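Local coordinates for protein transcriptional regulator, TetR family (Vibrio parahaemolyticus, PDB 3HE0) that probably binds cis-regulatory DNA through a helix-turn-helix and regulates transcription, at residues V66-V78 / T90-L103. Numbering follows the deposited sequence.
Sequences VAKRIASAVQAGV and TMWLNIWNLAGSNL
N94 reaches from helix 84-97 to the end of helix 55-74, where its amide nitrogen ND2 donates to two carbonyls. The bond from N94 ND2 to V74 O, 3.0 Å long, is nearly straight at the hydrogen (173°) but arrives from above the carbonyl plane. That from N94 ND2 to A76 O (2.8 Å) lies on a lone pair. Both acceptors lie close to the amide plane of N94, so the pair should fix its rotation as the chain leaves the helix and enters the type II turn Q75-V78.

Van der Waals contacts surround this polar link. The selenomethionine M91, extended beyond CG, crosses V78 at about a right angle and sets M91 CE 3.5 Å from V78 CG2, a tight fit. T90 packs its methyl CG2 against the A76 carbonyl, while its OG1 hydrogen-bonds to E86 O, one turn back in the same helix. V74 CG2 lies alongside I95 CG1 (4.1 Å), and both methyls of L98 meet A73 CB.

Beyond the type II turn L98-S101, L103 slides past I70, with L103 CB 3.7 Å from I70 CG1. L103 CD2 sits over the centre of one face of the R69 guanidinium, 3.5 Å from R69 CZ; R69 NH1 forms a salt bridge with E21.

The axes of helical segments 66-74 and 90-97 approach to 9.3 Å, their directions 130° apart. Consistent with the TetR fold, helix 55-74, which follows the predicted helix-turn-helix, here packs against the helical C-terminal domain.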
# COMPACT_ATOMS: atom_id res chain seq x y z
N VAL A 66 10.68 -12.95 1.62
CA VAL A 66 10.49 -11.49 1.78
C VAL A 66 9.70 -11.14 3.09
O VAL A 66 10.12 -10.33 3.91
CB VAL A 66 9.80 -10.89 0.56
CG1 VAL A 66 9.22 -9.48 0.89
CG2 VAL A 66 10.78 -10.83 -0.63
N ALA A 67 8.62 -11.85 3.32
CA ALA A 67 7.87 -11.71 4.58
C ALA A 67 8.77 -11.96 5.81
O ALA A 67 8.69 -11.25 6.83
CB ALA A 67 6.66 -12.66 4.59
N LYS A 68 9.66 -12.93 5.72
CA LYS A 68 10.49 -13.25 6.88
C LYS A 68 11.47 -12.12 7.16
O LYS A 68 11.74 -11.75 8.30
CB LYS A 68 11.21 -14.58 6.68
CG LYS A 68 12.18 -15.00 7.85
CD LYS A 68 11.56 -14.77 9.27
CE LYS A 68 11.75 -15.97 10.23
NZ LYS A 68 13.20 -16.45 10.30
N ARG A 69 12.01 -11.55 6.09
CA ARG A 69 12.97 -10.48 6.24
C ARG A 69 12.31 -9.21 6.78
O ARG A 69 12.83 -8.56 7.68
CB ARG A 69 13.65 -10.23 4.90
CG ARG A 69 14.52 -11.42 4.42
CD ARG A 69 15.78 -10.94 3.85
NE ARG A 69 15.63 -10.59 2.45
CZ ARG A 69 16.16 -9.52 1.86
NH1 ARG A 69 15.96 -9.36 0.56
NH2 ARG A 69 16.84 -8.59 2.54
N ILE A 70 11.14 -8.89 6.23
CA ILE A 70 10.36 -7.75 6.71
C ILE A 70 10.11 -7.94 8.21
O ILE A 70 10.45 -7.05 9.00
CB ILE A 70 9.09 -7.56 5.89
CG1 ILE A 70 9.48 -7.11 4.48
CG2 ILE A 70 8.17 -6.50 6.54
CD1 ILE A 70 8.34 -7.19 3.47
N ALA A 71 9.64 -9.12 8.61
CA ALA A 71 9.34 -9.38 10.03
C ALA A 71 10.54 -9.16 10.93
O ALA A 71 10.41 -8.52 12.00
CB ALA A 71 8.76 -10.78 10.24
N SER A 72 11.72 -9.63 10.53
CA SER A 72 12.90 -9.35 11.33
C SER A 72 13.35 -7.88 11.22
O SER A 72 13.87 -7.34 12.19
CB SER A 72 14.06 -10.31 11.04
OG SER A 72 13.97 -10.81 9.73
N ALA A 73 13.18 -7.23 10.07
CA ALA A 73 13.52 -5.82 10.01
C ALA A 73 12.56 -5.02 10.98
O ALA A 73 12.99 -4.26 11.86
CB ALA A 73 13.42 -5.33 8.60
N VAL A 74 11.26 -5.26 10.85
CA VAL A 74 10.27 -4.60 11.67
C VAL A 74 10.55 -4.78 13.16
O VAL A 74 10.36 -3.87 13.95
CB VAL A 74 8.87 -5.13 11.38
CG1 VAL A 74 7.87 -4.58 12.42
CG2 VAL A 74 8.47 -4.74 9.96
N GLN A 75 11.01 -5.96 13.53
CA GLN A 75 11.19 -6.27 14.95
C GLN A 75 12.61 -6.06 15.47
O GLN A 75 12.88 -6.37 16.63
CB GLN A 75 10.64 -7.67 15.21
CG GLN A 75 9.10 -7.68 14.96
CD GLN A 75 8.52 -9.09 14.79
OE1 GLN A 75 7.59 -9.48 15.51
NE2 GLN A 75 9.08 -9.84 13.86
N ALA A 76 13.49 -5.47 14.66
CA ALA A 76 14.89 -5.35 15.02
C ALA A 76 15.05 -4.39 16.19
O ALA A 76 14.46 -3.31 16.20
CB ALA A 76 15.73 -4.88 13.80
N GLY A 77 15.81 -4.81 17.18
CA GLY A 77 16.05 -4.00 18.36
C GLY A 77 14.93 -3.99 19.37
O GLY A 77 15.02 -3.31 20.38
N VAL A 78 13.85 -4.71 19.13
CA VAL A 78 12.78 -4.75 20.12
C VAL A 78 13.12 -5.78 21.17
O VAL A 78 13.51 -6.89 20.84
CB VAL A 78 11.43 -5.11 19.49
CG1 VAL A 78 10.36 -5.19 20.56
CG2 VAL A 78 11.08 -4.11 18.43
N THR A 90 9.97 1.91 18.31
CA THR A 90 11.06 1.25 17.63
C THR A 90 10.58 0.63 16.32
O THR A 90 11.15 0.87 15.26
CB THR A 90 11.72 0.15 18.53
OG1 THR A 90 12.13 0.73 19.77
CG2 THR A 90 12.94 -0.46 17.86
N MSE A 91 9.53 -0.17 16.39
CA MSE A 91 9.00 -0.85 15.23
C MSE A 91 8.48 0.16 14.21
O MSE A 91 8.68 -0.02 13.01
CB MSE A 91 7.87 -1.80 15.63
CG MSE A 91 8.37 -3.00 16.40
SE MSE A 91 6.89 -4.10 17.04
CE MSE A 91 7.94 -5.54 17.85
N TRP A 92 7.84 1.22 14.69
CA TRP A 92 7.29 2.25 13.79
C TRP A 92 8.44 2.82 12.97
O TRP A 92 8.34 2.96 11.77
CB TRP A 92 6.60 3.34 14.61
CG TRP A 92 5.70 4.23 13.85
CD1 TRP A 92 4.32 4.22 13.88
CD2 TRP A 92 6.07 5.27 12.96
NE1 TRP A 92 3.83 5.20 13.05
CE2 TRP A 92 4.89 5.86 12.48
CE3 TRP A 92 7.30 5.79 12.54
CZ2 TRP A 92 4.91 6.91 11.58
CZ3 TRP A 92 7.30 6.83 11.65
CH2 TRP A 92 6.12 7.38 11.18
N LEU A 93 9.56 3.12 13.63
CA LEU A 93 10.73 3.70 12.97
C LEU A 93 11.46 2.68 12.09
O LEU A 93 11.99 3.03 11.04
CB LEU A 93 11.71 4.30 13.99
CG LEU A 93 11.28 5.66 14.55
CD1 LEU A 93 12.25 6.12 15.65
CD2 LEU A 93 11.20 6.72 13.45
N ASN A 94 11.50 1.43 12.51
CA ASN A 94 12.00 0.39 11.61
C ASN A 94 11.15 0.35 10.33
O ASN A 94 11.67 0.16 9.22
CB ASN A 94 11.98 -1.01 12.28
CG ASN A 94 13.01 -1.15 13.40
OD1 ASN A 94 14.00 -0.44 13.43
ND2 ASN A 94 12.78 -2.09 14.33
N ILE A 95 9.84 0.50 10.47
CA ILE A 95 8.99 0.45 9.28
C ILE A 95 9.35 1.64 8.39
O ILE A 95 9.47 1.48 7.19
CB ILE A 95 7.47 0.43 9.60
CG1 ILE A 95 7.07 -0.91 10.21
CG2 ILE A 95 6.61 0.67 8.31
CD1 ILE A 95 5.70 -0.86 10.95
N TRP A 96 9.53 2.81 8.99
CA TRP A 96 9.83 4.02 8.23
C TRP A 96 11.11 3.84 7.43
O TRP A 96 11.21 4.24 6.28
CB TRP A 96 9.99 5.19 9.21
CG TRP A 96 10.30 6.49 8.61
CD1 TRP A 96 11.51 7.05 8.47
CD2 TRP A 96 9.36 7.43 8.10
NE1 TRP A 96 11.40 8.29 7.87
CE2 TRP A 96 10.08 8.54 7.65
CE3 TRP A 96 7.97 7.44 8.00
CZ2 TRP A 96 9.47 9.64 7.07
CZ3 TRP A 96 7.36 8.53 7.43
CH2 TRP A 96 8.11 9.62 6.98
N ASN A 97 12.11 3.24 8.07
CA ASN A 97 13.38 3.01 7.43
C ASN A 97 13.41 1.89 6.42
O ASN A 97 14.37 1.76 5.72
CB ASN A 97 14.49 2.85 8.49
CG ASN A 97 14.76 4.15 9.22
OD1 ASN A 97 14.73 4.22 10.44
ND2 ASN A 97 14.95 5.22 8.45
N LEU A 98 12.37 1.09 6.30
CA LEU A 98 12.31 0.13 5.21
C LEU A 98 11.93 0.79 3.88
O LEU A 98 12.09 0.16 2.83
CB LEU A 98 11.29 -0.96 5.50
CG LEU A 98 11.85 -2.09 6.35
CD1 LEU A 98 10.72 -2.98 6.80
CD2 LEU A 98 12.85 -2.87 5.54
N ALA A 99 11.39 2.01 3.92
CA ALA A 99 10.85 2.60 2.71
C ALA A 99 11.98 2.78 1.70
O ALA A 99 13.08 3.18 2.06
CB ALA A 99 10.19 3.96 3.01
N GLY A 100 11.68 2.47 0.44
CA GLY A 100 12.66 2.52 -0.64
C GLY A 100 13.55 1.29 -0.76
O GLY A 100 14.51 1.30 -1.52
N SER A 101 13.27 0.25 0.01
CA SER A 101 14.03 -0.99 -0.03
C SER A 101 13.45 -1.96 -1.07
O SER A 101 12.30 -1.80 -1.51
CB SER A 101 13.99 -1.68 1.34
OG SER A 101 12.72 -2.30 1.58
N ASN A 102 14.25 -2.97 -1.43
CA ASN A 102 13.75 -4.11 -2.20
C ASN A 102 12.56 -4.83 -1.54
O ASN A 102 11.66 -5.29 -2.24
CB ASN A 102 14.87 -5.16 -2.41
CG ASN A 102 15.79 -4.84 -3.58
OD1 ASN A 102 15.96 -3.67 -3.96
ND2 ASN A 102 16.40 -5.87 -4.14
N LEU A 103 12.60 -4.99 -0.21
CA LEU A 103 11.56 -5.72 0.52
C LEU A 103 10.22 -5.04 0.25
O LEU A 103 9.24 -5.67 -0.14
CB LEU A 103 11.86 -5.76 2.02
CG LEU A 103 13.07 -6.62 2.43
CD1 LEU A 103 13.26 -6.58 3.94
CD2 LEU A 103 12.94 -8.06 1.93